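Local atomic coordinates of CpuTA1 (Curtobacterium pusillum, PDB entry 5K3W), a protein that belongs to the class IV aminotransferase family and, as a dimer of two copies of the same chain, binds pyridoxal-5'-phosphate. Residues Ala102-Arg107 with Phe135-Glu140; Glu244-Pro249 with Thr293-Ala298; Ile44-Ile49 with Arg129-Val134. One frame throughout, in Å; residues are numbered along the deposited sequence.

Contact 1 of 3, residues Ala102-Arg107 with Phe135-Glu140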
ATOM      1  N   ALA A 102      -9.326 -25.939  11.517  1.00 21.30           N
ATOM      2  CA  ALA A 102      -9.901 -27.270  11.607  1.00 20.44           C
ATOM      3  C   ALA A 102      -9.815 -27.980  10.266  1.00 24.45           C
ATOM      4  O   ALA A 102      -9.426 -29.153  10.204  1.00 22.79           O
ATOM      5  CB  ALA A 102     -11.352 -27.184  12.105  1.00 13.30           C
ATOM      6  N   ASP A 103     -10.143 -27.274   9.176  1.00 20.56           N
ATOM      7  CA  ASP A 103     -10.127 -27.910   7.862  1.00 23.36           C
ATOM      8  C   ASP A 103      -8.709 -28.239   7.412  1.00 22.82           C
ATOM      9  O   ASP A 103      -8.466 -29.303   6.829  1.00 29.31           O
ATOM     10  CB  ASP A 103     -10.801 -27.023   6.825  1.00 19.18           C
ATOM     11  CG  ASP A 103     -10.686 -27.599   5.432  1.00 23.86           C
ATOM     12  OD1 ASP A 103     -11.570 -28.398   5.047  1.00 22.13           O
ATOM     13  OD2 ASP A 103      -9.698 -27.270   4.730  1.00 25.26           O
ATOM     14  N   TYR A 104      -7.764 -27.337   7.659  1.00 17.92           N
ATOM     15  CA  TYR A 104      -6.383 -27.637   7.317  1.00 21.95           C
ATOM     16  C   TYR A 104      -5.920 -28.917   8.005  1.00 22.51           C
ATOM     17  O   TYR A 104      -5.305 -29.781   7.377  1.00 21.45           O
ATOM     18  CB  TYR A 104      -5.471 -26.468   7.690  1.00 17.02           C
ATOM     19  CG  TYR A 104      -4.060 -26.689   7.213  1.00 20.96           C
ATOM     20  CD1 TYR A 104      -3.165 -27.453   7.967  1.00 16.34           C
ATOM     21  CD2 TYR A 104      -3.624 -26.165   5.985  1.00 17.67           C
ATOM     22  CE1 TYR A 104      -1.879 -27.679   7.535  1.00 19.72           C
ATOM     23  CE2 TYR A 104      -2.327 -26.383   5.542  1.00 20.23           C
ATOM     24  CZ  TYR A 104      -1.458 -27.143   6.322  1.00 24.27           C
ATOM     25  OH  TYR A 104      -0.172 -27.378   5.902  1.00 19.98           O
ATOM     26  N   ARG A 105      -6.206 -29.058   9.300  1.00 22.58           N
ATOM     27  CA  ARG A 105      -5.684 -30.208  10.025  1.00 23.19           C
ATOM     28  C   ARG A 105      -6.422 -31.490   9.669  1.00 20.59           C
ATOM     29  O   ARG A 105      -5.828 -32.572   9.690  1.00 17.68           O
ATOM     30  CB  ARG A 105      -5.737 -29.947  11.535  1.00 22.60           C
ATOM     31  CG  ARG A 105      -4.629 -29.010  12.013  1.00 30.88           C
ATOM     32  CD  ARG A 105      -5.036 -28.189  13.234  1.00 37.06           C
ATOM     33  NE  ARG A 105      -5.272 -29.015  14.415  1.00 27.80           N
ATOM     34  CZ  ARG A 105      -4.302 -29.534  15.158  1.00 36.50           C
ATOM     35  NH1 ARG A 105      -3.036 -29.316  14.837  1.00 37.47           N
ATOM     36  NH2 ARG A 105      -4.591 -30.283  16.213  1.00 41.86           N
ATOM     37  N   SER A 106      -7.701 -31.408   9.326  1.00 19.35           N
ATOM     38  CA  SER A 106      -8.407 -32.646   9.040  1.00 23.94           C
ATOM     39  C   SER A 106      -7.938 -33.244   7.723  1.00 29.61           C
ATOM     40  O   SER A 106      -7.997 -34.468   7.548  1.00 30.53           O
ATOM     41  CB  SER A 106      -9.921 -32.424   9.036  1.00 20.30           C
ATOM     42  OG  SER A 106     -10.333 -31.726   7.889  1.00 24.79           O
ATOM     43  N   ARG A 107      -7.446 -32.409   6.804  1.00 25.13           N
ATOM     44  CA  ARG A 107      -6.890 -32.882   5.541  1.00 22.71           C
ATOM     45  C   ARG A 107      -5.402 -33.192   5.628  1.00 18.91           C
ATOM     46  O   ARG A 107      -4.948 -34.191   5.060  1.00 19.71           O
ATOM     47  CB  ARG A 107      -7.117 -31.841   4.438  1.00 24.05           C
ATOM     48  CG  ARG A 107      -8.562 -31.649   4.056  1.00 16.43           C
ATOM     49  CD  ARG A 107      -8.703 -30.633   2.937  1.00 24.61           C
ATOM     50  NE  ARG A 107      -8.144 -29.326   3.277  1.00 22.02           N
ATOM     51  CZ  ARG A 107      -7.027 -28.834   2.755  1.00 21.68           C
ATOM     52  NH1 ARG A 107      -6.346 -29.533   1.858  1.00 24.25           N
ATOM     53  NH2 ARG A 107      -6.599 -27.641   3.115  1.00 18.59           N
ATOM     54  N   PHE A 135      -6.938 -17.485   4.972  1.00 14.59           N
ATOM     55  CA  PHE A 135      -6.311 -18.741   4.587  1.00 19.43           C
ATOM     56  C   PHE A 135      -5.342 -19.219   5.659  1.00 15.72           C
ATOM     57  O   PHE A 135      -4.773 -18.430   6.419  1.00 21.14           O
ATOM     58  CB  PHE A 135      -5.621 -18.657   3.206  1.00 20.25           C
ATOM     59  CG  PHE A 135      -4.492 -17.667   3.115  1.00 14.89           C
ATOM     60  CD1 PHE A 135      -3.188 -18.055   3.395  1.00 19.62           C
ATOM     61  CD2 PHE A 135      -4.725 -16.371   2.684  1.00 13.01           C
ATOM     62  CE1 PHE A 135      -2.135 -17.155   3.269  1.00 17.24           C
ATOM     63  CE2 PHE A 135      -3.684 -15.468   2.566  1.00 21.58           C
ATOM     64  CZ  PHE A 135      -2.386 -15.859   2.860  1.00 18.81           C
ATOM     65  N   VAL A 136      -5.196 -20.533   5.729  1.00 16.29           N
ATOM     66  CA  VAL A 136      -4.324 -21.212   6.676  1.00 16.55           C
ATOM     67  C   VAL A 136      -3.297 -22.018   5.887  1.00 22.42           C
ATOM     68  O   VAL A 136      -3.625 -22.621   4.862  1.00 21.48           O
ATOM     69  CB  VAL A 136      -5.137 -22.135   7.613  1.00 19.55           C
ATOM     70  CG1 VAL A 136      -4.213 -22.913   8.526  1.00 15.54           C
ATOM     71  CG2 VAL A 136      -6.167 -21.318   8.417  1.00 11.42           C
ATOM     72  N   ASP A 137      -2.059 -22.035   6.358  1.00 19.91           N
ATOM     73  CA  ASP A 137      -1.036 -22.765   5.628  1.00 19.04           C
ATOM     74  C   ASP A 137       0.180 -22.917   6.527  1.00 24.73           C
ATOM     75  O   ASP A 137       0.290 -22.277   7.578  1.00 23.80           O
ATOM     76  CB  ASP A 137      -0.666 -22.062   4.323  1.00 20.13           C
ATOM     77  CG  ASP A 137       0.152 -22.942   3.392  1.00 31.78           C
ATOM     78  OD1 ASP A 137       0.238 -24.163   3.649  1.00 30.10           O
ATOM     79  OD2 ASP A 137       0.688 -22.419   2.386  1.00 34.50           O
ATOM     80  N   GLU A 138       1.094 -23.778   6.089  1.00 29.36           N
ATOM     81  CA  GLU A 138       2.329 -24.005   6.820  1.00 32.36           C
ATOM     82  C   GLU A 138       3.187 -22.748   6.804  1.00 27.82           C
ATOM     83  O   GLU A 138       3.271 -22.046   5.792  1.00 28.09           O
ATOM     84  CB  GLU A 138       3.089 -25.180   6.209  1.00 29.40           C
ATOM     85  CG  GLU A 138       3.828 -26.008   7.232  1.00 48.41           C
ATOM     86  CD  GLU A 138       4.228 -27.377   6.703  1.00 68.71           C
ATOM     87  OE1 GLU A 138       4.708 -28.201   7.517  1.00 74.69           O
ATOM     88  OE2 GLU A 138       4.058 -27.628   5.484  1.00 51.19           O
ATOM     89  N   GLY A 139       3.807 -22.454   7.946  1.00 27.46           N
ATOM     90  CA  GLY A 139       4.616 -21.265   8.052  1.00 24.31           C
ATOM     91  C   GLY A 139       6.011 -21.465   7.516  1.00 30.75           C
ATOM     92  O   GLY A 139       6.481 -22.587   7.322  1.00 29.52           O
ATOM     93  N   GLU A 140       6.681 -20.347   7.261  1.00 35.49           N
ATOM     94  CA  GLU A 140       8.076 -20.398   6.854  1.00 27.78           C
ATOM     95  C   GLU A 140       8.943 -20.863   8.015  1.00 30.58           C
ATOM     96  O   GLU A 140       8.643 -20.607   9.185  1.00 39.24           O
ATOM     97  CB  GLU A 140       8.555 -19.030   6.382  1.00 35.18           C
ATOM     98  CG  GLU A 140      10.062 -18.945   6.278  1.00 37.17           C
ATOM     99  CD  GLU A 140      10.547 -17.570   5.873  1.00 47.98           C
ATOM    100  OE1 GLU A 140       9.786 -16.851   5.181  1.00 41.42           O
ATOM    101  OE2 GLU A 140      11.688 -17.210   6.261  1.00 51.69           O
TER
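Tyr104 reaches over Val136, Asp137 and Glu138, so that a single aromatic residue accounts for the whole helix side of this helix-on-sheet contact. The segment axes pass 8.7 Å apart and cross at -41°, a gap that one ring can bridge. With CG anti to the backbone N (chi1 -174°), the ring extends from the helix over successive strand residues, crossing each side chain obliquely. Its root is apolar: Tyr104 CB lies 3.9 Å from Val136 CG1, on the valine branch that is itself anti to its backbone N. Further out, Tyr104 CD2 sits 3.7 Å from Val136 O, and CE2 is 3.8 Å from Asp137 CA. The hydroxyl ends beside Glu138, 3.9 Å separating Tyr104 OH from Glu138 CB. Asp137 starts off pointing away, yet its carboxylate curls back, with OD1 near the ring and its plane 49° from that of the tyrosine; Arg3 holds this oxygen in a salt bridge. The side chain of Glu138 lies about 6 Å from a bound 3-aminobenzoic acid. Helix 90-108 packs here against strand 131-138, itself flanked in the antiparallel sheet by strands 5-9 and 114-121, where Tyr104 also touches Thr5 and Leu114.

Contact 2 of 3, residues Glu244-Pro249 with Thr293-Ala298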
ATOM      1  N   GLU A 244       8.457  -9.682  32.647  1.00 35.08           N
ATOM      2  CA  GLU A 244       7.927  -9.378  33.973  1.00 33.59           C
ATOM      3  C   GLU A 244       7.931 -10.618  34.862  1.00 48.15           C
ATOM      4  O   GLU A 244       8.314 -10.549  36.037  1.00 38.47           O
ATOM      5  CB  GLU A 244       6.522  -8.802  33.859  1.00 29.27           C
ATOM      6  CG  GLU A 244       6.511  -7.350  33.399  1.00 36.20           C
ATOM      7  CD  GLU A 244       5.196  -6.955  32.749  1.00 46.00           C
ATOM      8  OE1 GLU A 244       5.220  -6.138  31.805  1.00 40.54           O
ATOM      9  OE2 GLU A 244       4.138  -7.468  33.178  1.00 59.37           O
ATOM     10  N   GLU A 245       7.531 -11.769  34.305  1.00 47.57           N
ATOM     11  CA  GLU A 245       7.536 -13.018  35.062  1.00 44.98           C
ATOM     12  C   GLU A 245       8.913 -13.340  35.620  1.00 45.89           C
ATOM     13  O   GLU A 245       9.020 -14.029  36.640  1.00 50.27           O
ATOM     14  CB  GLU A 245       7.065 -14.171  34.180  1.00 49.72           C
ATOM     15  CG  GLU A 245       5.769 -14.806  34.613  1.00 55.24           C
ATOM     16  CD  GLU A 245       5.461 -16.060  33.815  1.00 69.89           C
ATOM     17  OE1 GLU A 245       6.352 -16.522  33.066  1.00 64.85           O
ATOM     18  OE2 GLU A 245       4.331 -16.583  33.935  1.00 77.97           O
ATOM     19  N   ARG A 246       9.974 -12.882  34.960  1.00 40.74           N
ATOM     20  CA  ARG A 246      11.329 -13.091  35.445  1.00 38.36           C
ATOM     21  C   ARG A 246      11.889 -11.869  36.160  1.00 34.22           C
ATOM     22  O   ARG A 246      13.112 -11.740  36.281  1.00 44.19           O
ATOM     23  CB  ARG A 246      12.241 -13.496  34.293  1.00 35.32           C
ATOM     24  CG  ARG A 246      12.189 -14.963  33.960  1.00 37.05           C
ATOM     25  CD  ARG A 246      12.688 -15.162  32.560  1.00 39.72           C
ATOM     26  NE  ARG A 246      12.904 -16.561  32.203  1.00 50.08           N
ATOM     27  CZ  ARG A 246      14.089 -17.064  31.869  1.00 53.49           C
ATOM     28  NH1 ARG A 246      15.170 -16.284  31.863  1.00 35.67           N
ATOM     29  NH2 ARG A 246      14.196 -18.346  31.531  1.00 42.20           N
ATOM     30  N   GLY A 247      11.028 -10.957  36.613  1.00 35.71           N
ATOM     31  CA  GLY A 247      11.453  -9.832  37.428  1.00 30.94           C
ATOM     32  C   GLY A 247      12.043  -8.632  36.706  1.00 42.15           C
ATOM     33  O   GLY A 247      12.518  -7.705  37.376  1.00 43.69           O
ATOM     34  N   TYR A 248      12.033  -8.598  35.378  1.00 40.42           N
ATOM     35  CA  TYR A 248      12.478  -7.391  34.693  1.00 34.23           C
ATOM     36  C   TYR A 248      11.397  -6.318  34.752  1.00 29.73           C
ATOM     37  O   TYR A 248      10.221  -6.607  34.523  1.00 40.29           O
ATOM     38  CB  TYR A 248      12.793  -7.671  33.233  1.00 31.59           C
ATOM     39  CG  TYR A 248      13.942  -8.607  32.994  1.00 35.53           C
ATOM     40  CD1 TYR A 248      13.791  -9.982  33.162  1.00 33.95           C
ATOM     41  CD2 TYR A 248      15.172  -8.124  32.551  1.00 28.00           C
ATOM     42  CE1 TYR A 248      14.843 -10.847  32.915  1.00 34.40           C
ATOM     43  CE2 TYR A 248      16.222  -8.981  32.304  1.00 30.27           C
ATOM     44  CZ  TYR A 248      16.054 -10.337  32.488  1.00 30.13           C
ATOM     45  OH  TYR A 248      17.102 -11.184  32.242  1.00 31.14           O
ATOM     46  N   PRO A 249      11.759  -5.076  35.033  1.00 31.61           N
ATOM     47  CA  PRO A 249      10.837  -3.967  34.739  1.00 33.20           C
ATOM     48  C   PRO A 249      10.695  -3.775  33.231  1.00 30.98           C
ATOM     49  O   PRO A 249      11.664  -3.883  32.475  1.00 24.72           O
ATOM     50  CB  PRO A 249      11.507  -2.748  35.391  1.00 19.62           C
ATOM     51  CG  PRO A 249      12.663  -3.300  36.200  1.00 17.92           C
ATOM     52  CD  PRO A 249      13.031  -4.618  35.605  1.00 22.79           C
ATOM     53  N   THR A 293      17.212 -16.035  24.975  1.00 31.44           N
ATOM     54  CA  THR A 293      16.376 -15.911  23.787  1.00 33.35           C
ATOM     55  C   THR A 293      15.667 -17.223  23.469  1.00 28.32           C
ATOM     56  O   THR A 293      14.485 -17.227  23.096  1.00 27.49           O
ATOM     57  CB  THR A 293      17.223 -15.440  22.604  1.00 30.21           C
ATOM     58  OG1 THR A 293      17.728 -14.124  22.876  1.00 27.24           O
ATOM     59  CG2 THR A 293      16.399 -15.415  21.332  1.00 22.82           C
ATOM     60  N   ALA A 294      16.373 -18.345  23.608  1.00 29.90           N
ATOM     61  CA  ALA A 294      15.727 -19.644  23.455  1.00 36.41           C
ATOM     62  C   ALA A 294      14.589 -19.809  24.457  1.00 30.75           C
ATOM     63  O   ALA A 294      13.542 -20.377  24.129  1.00 33.46           O
ATOM     64  CB  ALA A 294      16.757 -20.769  23.614  1.00 24.78           C
ATOM     65  N   ASP A 295      14.773 -19.317  25.682  1.00 24.43           N
ATOM     66  CA  ASP A 295      13.687 -19.362  26.651  1.00 28.78           C
ATOM     67  C   ASP A 295      12.540 -18.452  26.228  1.00 35.21           C
ATOM     68  O   ASP A 295      11.365 -18.795  26.408  1.00 37.45           O
ATOM     69  CB  ASP A 295      14.192 -18.963  28.040  1.00 36.29           C
ATOM     70  CG  ASP A 295      15.132 -19.996  28.650  1.00 45.98           C
ATOM     71  OD1 ASP A 295      15.333 -21.066  28.026  1.00 44.71           O
ATOM     72  OD2 ASP A 295      15.649 -19.747  29.767  1.00 47.59           O
ATOM     73  N   LEU A 296      12.862 -17.276  25.692  1.00 31.69           N
ATOM     74  CA  LEU A 296      11.823 -16.373  25.220  1.00 32.01           C
ATOM     75  C   LEU A 296      10.980 -17.041  24.141  1.00 30.02           C
ATOM     76  O   LEU A 296       9.741 -17.050  24.204  1.00 23.21           O
ATOM     77  CB  LEU A 296      12.470 -15.094  24.692  1.00 25.89           C
ATOM     78  CG  LEU A 296      11.526 -14.021  24.183  1.00 24.04           C
ATOM     79  CD1 LEU A 296      10.600 -13.542  25.294  1.00 25.11           C
ATOM     80  CD2 LEU A 296      12.351 -12.885  23.627  1.00 30.63           C
ATOM     81  N   ASN A 297      11.644 -17.630  23.151  1.00 26.31           N
ATOM     82  CA  ASN A 297      10.918 -18.271  22.068  1.00 30.54           C
ATOM     83  C   ASN A 297      10.115 -19.470  22.565  1.00 35.53           C
ATOM     84  O   ASN A 297       8.982 -19.693  22.117  1.00 32.79           O
ATOM     85  CB  ASN A 297      11.899 -18.650  20.969  1.00 26.57           C
ATOM     86  CG  ASN A 297      12.217 -17.471  20.074  1.00 28.53           C
ATOM     87  OD1 ASN A 297      11.337 -16.661  19.795  1.00 29.82           O
ATOM     88  ND2 ASN A 297      13.467 -17.347  19.646  1.00 22.40           N
ATOM     89  N   ALA A 298      10.671 -20.237  23.505  1.00 30.55           N
ATOM     90  CA  ALA A 298       9.921 -21.344  24.082  1.00 30.70           C
ATOM     91  C   ALA A 298       8.692 -20.838  24.830  1.00 32.36           C
ATOM     92  O   ALA A 298       7.601 -21.414  24.711  1.00 39.49           O
ATOM     93  CB  ALA A 298      10.826 -22.176  24.993  1.00 24.62           C
TER
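Arg246 and Asp295 meet across backbones that stay well apart, the nearest CA atoms, those of Arg246 and Leu296, being 10.8 Å from each other. On one side the chain is leaving helix 234-245 through a Schellman motif: Gly247, with positive phi, is the C-prime residue, its N bonding Glu244 O at 2.8 Å while Tyr248 N returns to Phe243 O. On the other side the chain is a regular turn of helix 290-307. The example shows how a long side chain at a helix end can span to the flank of a neighbouring helix.

The arginine does so by staying extended from CG to NE, after a first torsion that sets CG anti to the carbonyl carbon (chi1 -83°). The aspartate, short and also with CG anti to its carbonyl carbon, stands on the facing side of its helix. Their side chains cross at about a right angle, with the guanidinium and carboxylate planes 66° apart, which is far from the coplanar, two-pronged pairing these groups can form.

Apolar packing joins the same two helices alongside the ion pair, Leu296 resting on Val239 and Phe242. The charged side chains have neighbours of their own, Asp295 touching Phe242 and Arg246 touching Leu292. The ion pair itself is at the surface, and Arg246 touches a crystal neighbour as well, so its pose may owe something to the lattice.

The salt bridge rests on one nitrogen and one oxygen: Arg246 NH2 donates to Asp295 OD2 over 2.7 Å, with a bent N-H...O angle of 131°, reaching the oxygen on its anti side and tilted out of the carboxylate plane, while Arg246 NH1 remains 4.1 Å from Asp295 OD2.

Contact 3 of 3, residues Ile44-Ile49 with Arg129-Val134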
ATOM      1  N   ILE A  44     -10.207  -8.408 -10.433  1.00 16.28           N
ATOM      2  CA  ILE A  44      -9.134  -7.513 -10.829  1.00 16.34           C
ATOM      3  C   ILE A  44      -9.432  -6.078 -10.412  1.00 16.67           C
ATOM      4  O   ILE A  44      -8.502  -5.285 -10.264  1.00 17.10           O
ATOM      5  CB  ILE A  44      -8.883  -7.619 -12.351  1.00 19.92           C
ATOM      6  CG1 ILE A  44      -7.522  -7.013 -12.720  1.00 22.53           C
ATOM      7  CG2 ILE A  44      -9.996  -6.911 -13.128  1.00 10.95           C
ATOM      8  CD1 ILE A  44      -6.315  -7.568 -11.934  1.00 12.89           C
ATOM      9  N   THR A  45     -10.701  -5.714 -10.206  1.00 16.52           N
ATOM     10  CA  THR A  45     -11.031  -4.379  -9.723  1.00 20.45           C
ATOM     11  C   THR A  45     -11.311  -4.342  -8.218  1.00 19.78           C
ATOM     12  O   THR A  45     -11.902  -3.376  -7.730  1.00 25.27           O
ATOM     13  CB  THR A  45     -12.210  -3.787 -10.505  1.00 19.66           C
ATOM     14  OG1 THR A  45     -13.317  -4.684 -10.470  1.00 26.87           O
ATOM     15  CG2 THR A  45     -11.834  -3.550 -11.952  1.00 19.84           C
ATOM     16  N   ASP A  46     -10.905  -5.362  -7.468  1.00 24.51           N
ATOM     17  CA  ASP A  46     -10.984  -5.268  -6.016  1.00 20.12           C
ATOM     18  C   ASP A  46     -10.011  -4.200  -5.539  1.00 15.38           C
ATOM     19  O   ASP A  46      -8.836  -4.204  -5.915  1.00 18.50           O
ATOM     20  CB  ASP A  46     -10.665  -6.612  -5.366  1.00 20.47           C
ATOM     21  CG  ASP A  46     -11.218  -6.723  -3.946  1.00 22.54           C
ATOM     22  OD1 ASP A  46     -10.721  -6.015  -3.047  1.00 17.22           O
ATOM     23  OD2 ASP A  46     -12.149  -7.531  -3.729  1.00 21.48           O
ATOM     24  N   LEU A  47     -10.505  -3.255  -4.745  1.00 18.14           N
ATOM     25  CA  LEU A  47      -9.632  -2.174  -4.301  1.00 20.62           C
ATOM     26  C   LEU A  47      -8.476  -2.693  -3.457  1.00 18.39           C
ATOM     27  O   LEU A  47      -7.502  -1.960  -3.241  1.00 17.20           O
ATOM     28  CB  LEU A  47     -10.434  -1.131  -3.523  1.00 23.25           C
ATOM     29  CG  LEU A  47     -11.529  -0.361  -4.261  1.00 30.13           C
ATOM     30  CD1 LEU A  47     -12.414   0.374  -3.250  1.00 23.17           C
ATOM     31  CD2 LEU A  47     -10.930   0.633  -5.240  1.00 25.73           C
ATOM     32  N   GLY A  48      -8.566  -3.939  -2.976  1.00 16.69           N
ATOM     33  CA  GLY A  48      -7.444  -4.546  -2.283  1.00 15.29           C
ATOM     34  C   GLY A  48      -6.202  -4.668  -3.145  1.00 18.11           C
ATOM     35  O   GLY A  48      -5.080  -4.525  -2.646  1.00 15.40           O
ATOM     36  N   ILE A  49      -6.366  -4.920  -4.441  1.00 13.05           N
ATOM     37  CA  ILE A  49      -5.215  -5.025  -5.325  1.00 21.84           C
ATOM     38  C   ILE A  49      -5.021  -3.767  -6.170  1.00 21.85           C
ATOM     39  O   ILE A  49      -3.885  -3.360  -6.417  1.00 21.68           O
ATOM     40  CB  ILE A  49      -5.284  -6.289  -6.210  1.00 16.78           C
ATOM     41  CG1 ILE A  49      -4.128  -6.253  -7.220  1.00 19.60           C
ATOM     42  CG2 ILE A  49      -6.626  -6.401  -6.906  1.00 16.60           C
ATOM     43  CD1 ILE A  49      -3.562  -7.599  -7.585  1.00 15.40           C
ATOM     44  N   ARG A 129     -19.253  -2.904  -0.982  1.00 28.29           N
ATOM     45  CA  ARG A 129     -19.319  -4.167  -0.243  1.00 29.46           C
ATOM     46  C   ARG A 129     -17.926  -4.719   0.045  1.00 26.60           C
ATOM     47  O   ARG A 129     -17.306  -5.346  -0.832  1.00 28.52           O
ATOM     48  CB  ARG A 129     -20.135  -5.202  -1.004  1.00 31.14           C
ATOM     49  CG  ARG A 129     -21.614  -4.892  -1.110  1.00 50.72           C
ATOM     50  CD  ARG A 129     -22.406  -6.148  -1.475  1.00 54.65           C
ATOM     51  NE  ARG A 129     -21.656  -7.008  -2.391  1.00 66.87           N
ATOM     52  CZ  ARG A 129     -20.945  -8.071  -2.010  1.00 66.20           C
ATOM     53  NH1 ARG A 129     -20.896  -8.408  -0.724  1.00 61.38           N
ATOM     54  NH2 ARG A 129     -20.286  -8.800  -2.912  1.00 45.95           N
ATOM     55  N   PRO A 130     -17.422  -4.551   1.262  1.00 25.22           N
ATOM     56  CA  PRO A 130     -16.085  -5.061   1.591  1.00 27.53           C
ATOM     57  C   PRO A 130     -15.912  -6.526   1.199  1.00 27.19           C
ATOM     58  O   PRO A 130     -16.874  -7.292   1.148  1.00 29.55           O
ATOM     59  CB  PRO A 130     -16.008  -4.876   3.111  1.00 20.18           C
ATOM     60  CG  PRO A 130     -16.870  -3.682   3.351  1.00 20.09           C
ATOM     61  CD  PRO A 130     -18.021  -3.810   2.382  1.00 22.34           C
ATOM     62  N   SER A 131     -14.667  -6.902   0.909  1.00 22.82           N
ATOM     63  CA  SER A 131     -14.274  -8.286   0.691  1.00 17.96           C
ATOM     64  C   SER A 131     -13.477  -8.793   1.887  1.00 24.18           C
ATOM     65  O   SER A 131     -12.844  -8.018   2.614  1.00 22.60           O
ATOM     66  CB  SER A 131     -13.433  -8.434  -0.582  1.00 21.87           C
ATOM     67  OG  SER A 131     -14.176  -8.103  -1.743  1.00 25.17           O
ATOM     68  N   GLY A 132     -13.504 -10.109   2.066  1.00 18.62           N
ATOM     69  CA  GLY A 132     -12.809 -10.746   3.174  1.00 19.20           C
ATOM     70  C   GLY A 132     -12.397 -12.163   2.838  1.00 21.15           C
ATOM     71  O   GLY A 132     -13.097 -12.880   2.120  1.00 15.83           O
ATOM     72  N   TRP A 133     -11.242 -12.566   3.369  1.00 15.68           N
ATOM     73  CA  TRP A 133     -10.705 -13.899   3.172  1.00 15.67           C
ATOM     74  C   TRP A 133      -9.906 -14.312   4.396  1.00 16.51           C
ATOM     75  O   TRP A 133      -9.344 -13.478   5.108  1.00 16.17           O
ATOM     76  CB  TRP A 133      -9.793 -13.967   1.945  1.00 21.72           C
ATOM     77  CG  TRP A 133     -10.470 -13.739   0.651  1.00 16.21           C
ATOM     78  CD1 TRP A 133     -11.131 -14.665  -0.094  1.00 17.84           C
ATOM     79  CD2 TRP A 133     -10.525 -12.511  -0.082  1.00 19.60           C
ATOM     80  NE1 TRP A 133     -11.616 -14.087  -1.246  1.00 24.11           N
ATOM     81  CE2 TRP A 133     -11.258 -12.764  -1.266  1.00 20.24           C
ATOM     82  CE3 TRP A 133     -10.038 -11.221   0.149  1.00 16.11           C
ATOM     83  CZ2 TRP A 133     -11.513 -11.773  -2.226  1.00 16.82           C
ATOM     84  CZ3 TRP A 133     -10.296 -10.230  -0.807  1.00 20.77           C
ATOM     85  CH2 TRP A 133     -11.027 -10.519  -1.979  1.00 20.85           C
ATOM     86  N   VAL A 134      -9.836 -15.617   4.613  1.00 20.03           N
ATOM     87  CA  VAL A 134      -8.922 -16.220   5.572  1.00 15.37           C
ATOM     88  C   VAL A 134      -8.257 -17.384   4.868  1.00 17.76           C
ATOM     89  O   VAL A 134      -8.945 -18.205   4.252  1.00 24.96           O
ATOM     90  CB  VAL A 134      -9.646 -16.725   6.842  1.00 17.63           C
ATOM     91  CG1 VAL A 134      -8.637 -17.341   7.827  1.00 14.54           C
ATOM     92  CG2 VAL A 134     -10.433 -15.623   7.502  1.00 21.60           C
TER
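Asp46 is gripped through both carboxylate oxygens, and only one of them faces Ser131 and Trp133. Ser131 OG donates to the syn lone pair of Asp46 OD2, at 2.9 Å; the serine hydroxyl, anti to its own carbonyl carbon (chi1 -64°), is swung toward the acid. The same oxygen lies at the edge of the indole, near its plane, with Trp133 CH2 3.6 Å from Asp46 OD2. The other oxygen serves the helix: Asp46 is the N-cap of helix 47-50, and Gly48 N bonds Asp46 OD1 at 3.0 Å through the anti lone pair, nearly straight at 160°. Thr121, on strand 114-121, adds a hydrogen bond to OD1, so a buried carboxylate has both oxygens satisfied, its cap fastened to two neighbouring strands of the antiparallel sheet. Trp133 also packs on Ile44 of the second subunit, so the close part of the contact lies at the dimer interface. Toward Arg129 and Pro130 the contact opens up. Pro130 sets off away from residues 44-49 and packs on Leu120 and Thr13, while Arg129 is exposed and makes no contact with residues 44-49; its NH2 forms a salt bridge with Glu127.

Contacts 1 and 3 are linked by strand 131-138, their centres 22 Å apart: residues 129-134 and 135-140 follow one another directly. The earlier part meets the cap of helix 47-50 through Ser131 and Trp133, the later part meets Tyr104 of helix 90-108, and Val134 between them packs on the same helix. Contact 2 lies elsewhere, its centre 29 Å from that of contact 1, with nearest atoms about 12 Å apart, and 40 Å from that of contact 3, across the chain's centre. Glu138 of contact 1 has its side chain about 6 Å from a bound 3-aminobenzoic acid. Contacts 1 and 3 both reach the second subunit, Phe135 packing on its Thr45 and Trp133 on its Ile44; contact 2 touches no other chain of the dimer.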